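PDB 6EHD: OmpT protein from Vibrio cholerae serotype O1, which probably acts as a non-specific diffusion porin, a beta barrel that lets ions and small solutes cross the outer membrane. Local coordinates for residues A[146-152]-A[166-172]; A[51-57]-A[69-75]; A[21-25]-A[313-319]. The protein carries 1 engineered substitution. All blocks are in the same frame, centred on the assembly; numbering follows the deposited sequence.

All three contacts join neighbouring antiparallel strands of the one large sheet that curls into the porin barrel. Along the chain, contact 2 closes first, in the hairpin of strands 50-59 and 67-77; contact 1 follows in the hairpin 147-157 and 160-171. Contact 3 spans both, pairing strand 9-24 with the last strand, 314-324, and so closes the barrel across 288 residues. Between centres, contacts 1 and 2 lie about 22 Å apart, while contact 3 is about 33 Å from contact 1 and about 36 Å from contact 2, across the chain's centre from both. None touches another: local hairpins build the wall, and one long-range pairing seals it.

Contact 1 (A[146-152]-A[166-172]); sequences QELAELY and GGQNRDK
Strand 147-152 runs antiparallel to strand 166-171, at 175° and 4.7 Å between axes. Glu147-Arg170, Ala149-Gln168 and Leu151-Gly166 are hydrogen-bonded pairs (Glu147 N to Arg170 O 3.0 Å, Leu151 N to Gly166 O 2.9 Å); Leu148-Asn169 and Glu150-Gly167 are non-hydrogen-bonded. Asn169, chi1 t, turns its amide so that ND2 donates to Gln146 OE1 (2.9 Å) and Glu147 O (3.0 Å). Gln146, chi1 m and chi2 t, passes NE2 to Asp171 OD2 (3.0 Å), while Asp171 OD1 bonds Ala173 N; the relay suits amides, which donate and accept. In this porin-barrel hairpin Leu148, Glu150 and Asn169 point to the inner face, where Glu150 bonds Tyr196 and Ser91; Tyr152 starts sideways, meets helix 90-94 and bonds Tyr215. Its ring (chi1 m) lies over Gly166, Tyr152 CZ to Gly166 N 3.6 Å. At Gly167 an ideal CB would clash, 2.4 Å from Ala149 O; Gly166, at phi/psi 162/-154, likewise suits glycine. Outside, extended Glu147 (m, t) makes a long salt bridge, OE2 to Lys172 NZ 3.9 Å (NZ also bonds Asn143), and a water joins its OE1 (3.0 Å) to NH1 of all-trans Arg170 (2.9 Å), whose NH2 pairs with Asp191.

Contact 2 (A[51-57]-A[69-75]); sequences ALQGKVE and RNHILGV
A classic beta bulge distorts one end of this pairing: Arg69 and Asn70 both face Glu57, whose O accepts a short bond from Arg69 N (2.6 Å) and a weak one from Asn70 N (3.3 Å). Arg69 is kinked to phi/psi -88/-47; beyond it, strand 70-75 runs antiparallel to 51-57 (174°, axes 4.6 Å apart). Glu57-Asn70, Lys55-Ile72 and Gln53-Gly74 are hydrogen-bonded pairs (Ile72 N to Lys55 O 2.9 Å); Val56-His71, Gly54-Leu73 and Leu52-Val75 are non-hydrogen-bonded. Leu52, Val56, Leu73 and Val75, with His71 among them, point to the outer surface, a mostly apolar face consistent with lipid contact. Gln53 (t, t), Lys55 (all t) and Glu57 (t, t) point inward. Gly74 suits its place: an ideal CB would clash, 3.0 Å from Gln53 OE1, which bonds Lys81. Arg69, chi1 m and chi3 p, salt-bridges NE to Glu57 OE1 (2.9 Å), and a water links that OE1 (2.6 Å) to Arg69 NH1 (3.1 Å). Glu57 and Arg69 thus balance each other's charge, with Tyr14 and Asp303 as further partners.

Contact 3 (A[21-25]-A[313-319]); sequences LKFLE and SANNFGI
Phe23, chi1 m, sets its ring edge against its neighbours across the seam on the outer surface: CD1 is 4.3 Å from Phe317 CB, and CE1 is 4.4 Å from CG1 of Ile319. Ile319, chi1 p, also brings CG1 to 3.8 Å from Leu21 CB, so these large apolar groups form the patch expected of a porin wall that meets lipid. Beneath them strand 21-24 runs antiparallel to 314-319, 175° between directions and 4.7 Å between axes. Leu21-Ile319 and Phe23-Phe317 are hydrogen-bonded pairs: Leu21 N to Ile319 O is 3.0 Å, Phe23 N to Phe317 O 2.7 Å and Phe317 N to Phe23 O 2.9 Å. Lys22 opposes Gly318 as a non-hydrogen-bonded pair, its side chain directed into the barrel with Leu24 and Asn316. Asn316 (chi1 m) accepts from Glu25 N through OD1 at 3.3 Å, while its ND2 bonds Gly288 O. Glu25 bends back, chi1 t and chi2 p, so that OE2 receives Asn315 N at 2.9 Å, plus a weak bond from Asn315 ND2 at 3.3 Å; Asn315 OD1 bonds Tyr287 OH. Main-chain bonds thus close the seam whatever the side chains, while Glu25 and Asn316 supply side-chain acceptors near its end.

Contact 1 (A[146-152]-A[166-172])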
loop_
_atom_site.group_PDB
_atom_site.type_symbol
_atom_site.label_atom_id
_atom_site.label_comp_id
_atom_site.label_asym_id
_atom_site.label_seq_id
_atom_site.Cartn_x
_atom_site.Cartn_y
_atom_site.Cartn_z
ATOM N N GLN A 146 -9.602 5.464 13.896
ATOM C CA GLN A 146 -10.256 6.168 12.760
ATOM C C GLN A 146 -11.543 5.543 12.268
ATOM O O GLN A 146 -11.803 4.322 12.453
ATOM C CB GLN A 146 -9.228 6.268 11.603
ATOM C CG GLN A 146 -7.963 7.046 11.935
ATOM C CD GLN A 146 -6.901 6.971 10.811
ATOM O OE1 GLN A 146 -7.043 6.164 9.877
ATOM N NE2 GLN A 146 -5.845 7.805 10.901
ATOM N N GLU A 147 -12.373 6.336 11.586
ATOM C CA GLU A 147 -13.460 5.783 10.781
ATOM C C GLU A 147 -12.916 5.320 9.400
ATOM O O GLU A 147 -12.084 6.051 8.811
ATOM C CB GLU A 147 -14.567 6.813 10.509
ATOM C CG GLU A 147 -15.157 7.458 11.797
ATOM C CD GLU A 147 -16.271 8.472 11.529
ATOM O OE1 GLU A 147 -16.755 8.627 10.379
ATOM O OE2 GLU A 147 -16.652 9.152 12.489
ATOM N N LEU A 148 -13.459 4.233 8.885
ATOM C CA LEU A 148 -13.069 3.675 7.553
ATOM C C LEU A 148 -14.181 2.851 6.937
ATOM O O LEU A 148 -14.779 1.966 7.563
ATOM C CB LEU A 148 -11.790 2.822 7.698
ATOM C CG LEU A 148 -11.183 2.162 6.460
ATOM C CD1 LEU A 148 -10.566 3.225 5.559
ATOM C CD2 LEU A 148 -10.153 1.144 6.844
ATOM N N ALA A 149 -14.419 3.100 5.654
ATOM C CA ALA A 149 -15.316 2.313 4.888
ATOM C C ALA A 149 -14.813 2.317 3.401
ATOM O O ALA A 149 -14.579 3.415 2.838
ATOM C CB ALA A 149 -16.747 2.884 4.967
ATOM N N GLU A 150 -14.747 1.120 2.805
ATOM C CA GLU A 150 -14.167 0.942 1.452
ATOM C C GLU A 150 -14.885 -0.115 0.643
ATOM O O GLU A 150 -15.354 -1.099 1.203
ATOM C CB GLU A 150 -12.649 0.526 1.595
ATOM C CG GLU A 150 -11.810 1.560 2.337
ATOM C CD GLU A 150 -10.281 1.281 2.299
ATOM O OE1 GLU A 150 -9.931 0.063 2.479
ATOM O OE2 GLU A 150 -9.503 2.254 2.148
ATOM N N LEU A 151 -14.911 0.048 -0.697
ATOM C CA LEU A 151 -15.507 -0.916 -1.629
ATOM C C LEU A 151 -14.821 -0.824 -2.964
ATOM O O LEU A 151 -14.685 0.312 -3.485
ATOM C CB LEU A 151 -17.030 -0.623 -1.833
ATOM C CG LEU A 151 -17.763 -1.405 -2.933
ATOM C CD1 LEU A 151 -17.821 -2.833 -2.572
ATOM C CD2 LEU A 151 -19.221 -0.910 -3.152
ATOM N N TYR A 152 -14.378 -1.974 -3.473
ATOM C CA TYR A 152 -13.725 -2.109 -4.795
ATOM C C TYR A 152 -14.367 -3.287 -5.565
ATOM O O TYR A 152 -14.738 -4.333 -4.949
ATOM C CB TYR A 152 -12.184 -2.315 -4.625
ATOM C CG TYR A 152 -11.441 -1.111 -4.092
ATOM C CD1 TYR A 152 -11.393 -0.797 -2.736
ATOM C CD2 TYR A 152 -10.718 -0.268 -4.953
ATOM C CE1 TYR A 152 -10.722 0.327 -2.272
ATOM C CE2 TYR A 152 -9.993 0.810 -4.486
ATOM C CZ TYR A 152 -10.009 1.133 -3.157
ATOM O OH TYR A 152 -9.315 2.281 -2.710
ATOM N N GLY A 166 -13.090 2.731 -4.058
ATOM C CA GLY A 166 -12.608 3.734 -3.163
ATOM C C GLY A 166 -13.313 3.718 -1.834
ATOM O O GLY A 166 -13.726 2.665 -1.335
ATOM N N GLY A 167 -13.329 4.874 -1.203
ATOM C CA GLY A 167 -13.800 4.965 0.173
ATOM C C GLY A 167 -13.597 6.291 0.882
ATOM O O GLY A 167 -13.336 7.333 0.260
ATOM N N GLN A 168 -13.812 6.226 2.206
ATOM C CA GLN A 168 -13.662 7.347 3.099
ATOM C C GLN A 168 -13.013 7.008 4.409
ATOM O O GLN A 168 -13.343 5.972 5.006
ATOM C CB GLN A 168 -15.102 8.013 3.330
ATOM C CG GLN A 168 -14.933 9.375 3.981
ATOM C CD GLN A 168 -16.281 10.106 4.051
ATOM O OE1 GLN A 168 -16.666 10.923 3.143
ATOM N NE2 GLN A 168 -17.037 9.722 5.024
ATOM N N ASN A 169 -12.056 7.838 4.847
ATOM C CA ASN A 169 -11.219 7.598 6.032
ATOM C C ASN A 169 -11.200 8.928 6.839
ATOM O O ASN A 169 -10.910 9.980 6.275
ATOM C CB ASN A 169 -9.808 7.166 5.618
ATOM C CG ASN A 169 -8.827 6.907 6.752
ATOM O OD1 ASN A 169 -7.632 7.134 6.525
ATOM N ND2 ASN A 169 -9.265 6.321 7.951
ATOM N N ARG A 170 -11.612 8.873 8.114
ATOM C CA ARG A 170 -11.689 10.108 8.975
ATOM C C ARG A 170 -10.870 9.955 10.212
ATOM O O ARG A 170 -10.966 8.923 10.884
ATOM C CB ARG A 170 -13.154 10.419 9.395
ATOM C CG ARG A 170 -13.301 11.785 10.102
ATOM C CD ARG A 170 -14.774 12.212 10.203
ATOM N NE ARG A 170 -14.916 13.386 11.082
ATOM C CZ ARG A 170 -16.093 13.861 11.506
ATOM N NH1 ARG A 170 -17.251 13.275 11.155
ATOM N NH2 ARG A 170 -16.119 14.933 12.290
ATOM N N ASP A 171 -10.060 10.968 10.529
ATOM C CA ASP A 171 -9.297 10.995 11.763
ATOM C C ASP A 171 -9.624 12.334 12.497
ATOM O O ASP A 171 -9.259 13.421 12.019
ATOM C CB ASP A 171 -7.810 10.933 11.529
ATOM C CG ASP A 171 -7.010 10.770 12.868
ATOM O OD1 ASP A 171 -7.341 11.413 13.873
ATOM O OD2 ASP A 171 -6.072 9.980 12.925
ATOM N N LYS A 172 -10.276 12.220 13.648
ATOM C CA LYS A 172 -10.794 13.410 14.364
ATOM C C LYS A 172 -9.716 14.193 15.099
ATOM O O LYS A 172 -9.978 15.309 15.503
ATOM C CB LYS A 172 -11.923 12.998 15.322
ATOM C CG LYS A 172 -13.228 12.689 14.609
ATOM C CD LYS A 172 -14.209 11.982 15.544
ATOM C CE LYS A 172 -15.510 11.699 14.844
ATOM N NZ LYS A 172 -16.565 11.230 15.794
HETATM O O HOH W 1 -18.101 11.078 9.394
#

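Contact 2 (A[51-57]-A[69-75])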
loop_
_atom_site.group_PDB
_atom_site.type_symbol
_atom_site.label_atom_id
_atom_site.label_comp_id
_atom_site.label_asym_id
_atom_site.label_seq_id
_atom_site.Cartn_x
_atom_site.Cartn_y
_atom_site.Cartn_z
ATOM N N ALA A 51 -14.843 -22.933 5.783
ATOM C CA ALA A 51 -13.439 -23.058 6.248
ATOM C C ALA A 51 -13.063 -21.938 7.227
ATOM O O ALA A 51 -13.649 -20.874 7.208
ATOM C CB ALA A 51 -12.492 -23.133 5.037
ATOM N N LEU A 52 -12.110 -22.190 8.122
ATOM C CA LEU A 52 -11.675 -21.267 9.150
ATOM C C LEU A 52 -10.127 -20.976 8.970
ATOM O O LEU A 52 -9.383 -21.844 8.495
ATOM C CB LEU A 52 -11.814 -21.904 10.549
ATOM C CG LEU A 52 -13.235 -22.393 10.895
ATOM C CD1 LEU A 52 -13.254 -23.224 12.188
ATOM C CD2 LEU A 52 -14.155 -21.203 11.024
ATOM N N GLN A 53 -9.728 -19.801 9.374
ATOM C CA GLN A 53 -8.352 -19.323 9.293
ATOM C C GLN A 53 -7.997 -18.573 10.543
ATOM O O GLN A 53 -8.759 -17.762 11.074
ATOM C CB GLN A 53 -8.139 -18.408 8.035
ATOM C CG GLN A 53 -6.729 -17.786 7.967
ATOM C CD GLN A 53 -6.582 -16.675 6.886
ATOM O OE1 GLN A 53 -7.571 -15.964 6.539
ATOM N NE2 GLN A 53 -5.337 -16.539 6.333
ATOM N N GLY A 54 -6.783 -18.824 11.038
ATOM C CA GLY A 54 -6.218 -18.004 12.110
ATOM C C GLY A 54 -4.748 -17.622 11.679
ATOM O O GLY A 54 -3.978 -18.479 11.411
ATOM N N LYS A 55 -4.428 -16.344 11.630
ATOM C CA LYS A 55 -3.080 -15.857 11.127
ATOM C C LYS A 55 -2.525 -14.799 12.046
ATOM O O LYS A 55 -3.244 -13.876 12.455
ATOM C CB LYS A 55 -3.260 -15.344 9.672
ATOM C CG LYS A 55 -1.978 -14.877 8.983
ATOM C CD LYS A 55 -2.237 -14.574 7.464
ATOM C CE LYS A 55 -1.009 -13.970 6.780
ATOM N NZ LYS A 55 -1.253 -13.826 5.325
ATOM N N VAL A 56 -1.197 -14.819 12.331
ATOM C CA VAL A 56 -0.618 -13.767 13.057
ATOM C C VAL A 56 0.811 -13.534 12.438
ATOM O O VAL A 56 1.416 -14.478 12.018
ATOM C CB VAL A 56 -0.541 -14.117 14.571
ATOM C CG1 VAL A 56 0.244 -15.366 14.803
ATOM C CG2 VAL A 56 -0.015 -12.947 15.374
ATOM N N GLU A 57 1.175 -12.280 12.322
ATOM C CA GLU A 57 2.452 -11.862 11.685
ATOM C C GLU A 57 3.112 -10.877 12.563
ATOM O O GLU A 57 2.481 -9.867 12.980
ATOM C CB GLU A 57 2.150 -11.213 10.321
ATOM C CG GLU A 57 3.460 -10.929 9.457
ATOM C CD GLU A 57 3.124 -10.440 7.994
ATOM O OE1 GLU A 57 3.339 -9.254 7.713
ATOM O OE2 GLU A 57 2.658 -11.299 7.206
ATOM N N ARG A 69 2.122 -7.301 13.505
ATOM C CA ARG A 69 1.798 -6.531 12.256
ATOM C C ARG A 69 0.339 -6.746 11.833
ATOM O O ARG A 69 -0.353 -5.788 11.435
ATOM C CB ARG A 69 2.735 -6.935 11.052
ATOM C CG ARG A 69 4.084 -6.199 11.111
ATOM C CD ARG A 69 5.082 -6.860 10.121
ATOM N NE ARG A 69 4.697 -6.851 8.707
ATOM C CZ ARG A 69 4.898 -5.857 7.848
ATOM N NH1 ARG A 69 4.548 -6.012 6.591
ATOM N NH2 ARG A 69 5.420 -4.717 8.214
ATOM N N ASN A 70 -0.067 -8.026 11.830
ATOM C CA ASN A 70 -1.473 -8.446 11.515
ATOM C C ASN A 70 -1.874 -9.520 12.512
ATOM O O ASN A 70 -1.025 -10.330 12.912
ATOM C CB ASN A 70 -1.545 -9.099 10.132
ATOM C CG ASN A 70 -1.826 -8.066 8.957
ATOM O OD1 ASN A 70 -2.213 -8.504 7.904
ATOM N ND2 ASN A 70 -1.689 -6.764 9.164
ATOM N N HIS A 71 -3.197 -9.615 12.788
ATOM C CA HIS A 71 -3.754 -10.688 13.654
ATOM C C HIS A 71 -5.227 -10.888 13.219
ATOM O O HIS A 71 -6.044 -9.970 13.341
ATOM C CB HIS A 71 -3.636 -10.228 15.127
ATOM C CG HIS A 71 -4.041 -11.265 16.138
ATOM N ND1 HIS A 71 -4.057 -11.014 17.500
ATOM C CD2 HIS A 71 -4.479 -12.541 15.993
ATOM C CE1 HIS A 71 -4.482 -12.088 18.147
ATOM N NE2 HIS A 71 -4.720 -13.039 17.262
ATOM N N ILE A 72 -5.492 -12.048 12.647
ATOM C CA ILE A 72 -6.700 -12.268 11.855
ATOM C C ILE A 72 -7.398 -13.570 12.274
ATOM O O ILE A 72 -6.754 -14.630 12.401
ATOM C CB ILE A 72 -6.329 -12.360 10.330
ATOM C CG1 ILE A 72 -5.599 -11.101 9.882
ATOM C CG2 ILE A 72 -7.558 -12.466 9.464
ATOM C CD1 ILE A 72 -5.052 -11.121 8.432
ATOM N N LEU A 73 -8.737 -13.497 12.383
ATOM C CA LEU A 73 -9.622 -14.649 12.356
ATOM C C LEU A 73 -10.533 -14.585 11.119
ATOM O O LEU A 73 -11.226 -13.610 10.929
ATOM C CB LEU A 73 -10.490 -14.569 13.662
ATOM C CG LEU A 73 -10.928 -15.885 14.253
ATOM C CD1 LEU A 73 -11.485 -15.667 15.678
ATOM C CD2 LEU A 73 -11.936 -16.527 13.323
ATOM N N GLY A 74 -10.543 -15.627 10.326
ATOM C CA GLY A 74 -11.219 -15.674 9.057
ATOM C C GLY A 74 -12.256 -16.813 8.949
ATOM O O GLY A 74 -12.017 -17.938 9.426
ATOM N N VAL A 75 -13.347 -16.523 8.230
ATOM C CA VAL A 75 -14.433 -17.456 8.005
ATOM C C VAL A 75 -14.797 -17.421 6.529
ATOM O O VAL A 75 -15.325 -16.401 6.069
ATOM C CB VAL A 75 -15.700 -17.103 8.864
ATOM C CG1 VAL A 75 -16.717 -18.199 8.655
ATOM C CG2 VAL A 75 -15.328 -16.939 10.328
HETATM O O HOH W 2 2.345 -7.948 5.647
#

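Contact 3 (A[21-25]-A[313-319])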
loop_
_atom_site.group_PDB
_atom_site.type_symbol
_atom_site.label_atom_id
_atom_site.label_comp_id
_atom_site.label_asym_id
_atom_site.label_seq_id
_atom_site.Cartn_x
_atom_site.Cartn_y
_atom_site.Cartn_z
ATOM N N LEU A 21 19.812 -0.875 1.328
ATOM C CA LEU A 21 20.627 0.342 1.415
ATOM C C LEU A 21 19.945 1.402 0.562
ATOM O O LEU A 21 19.652 1.118 -0.625
ATOM C CB LEU A 21 21.970 0.051 0.826
ATOM C CG LEU A 21 22.770 -1.009 1.622
ATOM C CD1 LEU A 21 22.495 -2.435 1.161
ATOM C CD2 LEU A 21 24.292 -0.759 1.527
ATOM N N LYS A 22 19.676 2.563 1.171
ATOM C CA LYS A 22 19.017 3.697 0.480
ATOM C C LYS A 22 19.949 4.935 0.392
ATOM O O LYS A 22 20.601 5.299 1.422
ATOM C CB LYS A 22 17.716 4.032 1.140
ATOM C CG LYS A 22 16.644 2.962 0.890
ATOM C CD LYS A 22 15.332 3.249 1.618
ATOM C CE LYS A 22 14.521 4.320 0.949
ATOM N NZ LYS A 22 13.225 4.409 1.649
ATOM N N PHE A 23 20.039 5.528 -0.814
ATOM C CA PHE A 23 20.909 6.710 -1.062
ATOM C C PHE A 23 20.012 7.855 -1.524
ATOM O O PHE A 23 19.609 7.901 -2.690
ATOM C CB PHE A 23 21.955 6.422 -2.120
ATOM C CG PHE A 23 22.819 5.178 -1.858
ATOM C CD1 PHE A 23 22.298 3.891 -2.067
ATOM C CD2 PHE A 23 24.170 5.302 -1.476
ATOM C CE1 PHE A 23 23.073 2.733 -1.830
ATOM C CE2 PHE A 23 24.953 4.174 -1.212
ATOM C CZ PHE A 23 24.421 2.872 -1.390
ATOM N N LEU A 24 19.604 8.689 -0.594
ATOM C CA LEU A 24 18.644 9.775 -0.881
ATOM C C LEU A 24 19.424 11.098 -1.147
ATOM O O LEU A 24 20.363 11.385 -0.433
ATOM C CB LEU A 24 17.643 9.952 0.233
ATOM C CG LEU A 24 16.745 8.767 0.644
ATOM C CD1 LEU A 24 15.774 9.201 1.736
ATOM C CD2 LEU A 24 16.059 8.211 -0.609
ATOM N N GLU A 25 19.072 11.834 -2.196
ATOM C CA GLU A 25 19.682 13.193 -2.473
ATOM C C GLU A 25 20.031 13.962 -1.194
ATOM O O GLU A 25 19.131 14.200 -0.357
ATOM C CB GLU A 25 18.725 14.090 -3.276
ATOM C CG GLU A 25 19.394 15.316 -3.922
ATOM C CD GLU A 25 20.358 14.985 -5.064
ATOM O OE1 GLU A 25 21.585 14.858 -4.871
ATOM O OE2 GLU A 25 19.920 14.850 -6.187
ATOM N N SER A 313 14.336 18.464 -7.831
ATOM C CA SER A 313 15.188 17.666 -8.737
ATOM C C SER A 313 16.065 16.649 -7.998
ATOM O O SER A 313 17.281 16.611 -8.196
ATOM C CB SER A 313 16.080 18.554 -9.645
ATOM O OG SER A 313 15.281 19.007 -10.700
ATOM N N ALA A 314 15.444 15.829 -7.149
ATOM C CA ALA A 314 16.199 14.872 -6.281
ATOM C C ALA A 314 16.510 13.527 -7.018
ATOM O O ALA A 314 15.537 12.910 -7.579
ATOM C CB ALA A 314 15.430 14.633 -5.030
ATOM N N ASN A 315 17.784 13.061 -6.957
ATOM C CA ASN A 315 18.281 11.786 -7.531
ATOM C C ASN A 315 18.432 10.816 -6.364
ATOM O O ASN A 315 18.944 11.206 -5.263
ATOM C CB ASN A 315 19.585 11.964 -8.251
ATOM C CG ASN A 315 19.456 12.838 -9.452
ATOM O OD1 ASN A 315 18.751 12.531 -10.418
ATOM N ND2 ASN A 315 20.166 13.989 -9.409
ATOM N N ASN A 316 17.834 9.628 -6.512
ATOM C CA ASN A 316 17.748 8.643 -5.368
ATOM C C ASN A 316 18.058 7.266 -5.873
ATOM O O ASN A 316 17.729 6.927 -7.033
ATOM C CB ASN A 316 16.321 8.646 -4.731
ATOM C CG ASN A 316 15.851 10.038 -4.301
ATOM O OD1 ASN A 316 16.239 10.544 -3.247
ATOM N ND2 ASN A 316 15.033 10.704 -5.183
ATOM N N PHE A 317 18.707 6.412 -5.035
ATOM C CA PHE A 317 18.998 5.045 -5.420
ATOM C C PHE A 317 18.745 4.100 -4.218
ATOM O O PHE A 317 18.925 4.469 -3.051
ATOM C CB PHE A 317 20.474 4.835 -5.841
ATOM C CG PHE A 317 20.922 5.772 -6.892
ATOM C CD1 PHE A 317 21.300 7.106 -6.557
ATOM C CD2 PHE A 317 20.951 5.358 -8.201
ATOM C CE1 PHE A 317 21.674 8.005 -7.543
ATOM C CE2 PHE A 317 21.383 6.259 -9.198
ATOM C CZ PHE A 317 21.708 7.567 -8.852
ATOM N N GLY A 318 18.310 2.888 -4.552
ATOM C CA GLY A 318 18.141 1.790 -3.580
ATOM C C GLY A 318 18.616 0.487 -4.075
ATOM O O GLY A 318 18.517 0.201 -5.263
ATOM N N ILE A 319 19.248 -0.351 -3.209
ATOM C CA ILE A 319 19.581 -1.680 -3.595
ATOM C C ILE A 319 19.110 -2.609 -2.416
ATOM O O ILE A 319 19.160 -2.246 -1.245
ATOM C CB ILE A 319 21.115 -1.877 -3.849
ATOM C CG1 ILE A 319 21.891 -1.478 -2.599
ATOM C CG2 ILE A 319 21.590 -1.016 -5.054
ATOM C CD1 ILE A 319 23.417 -1.745 -2.680
#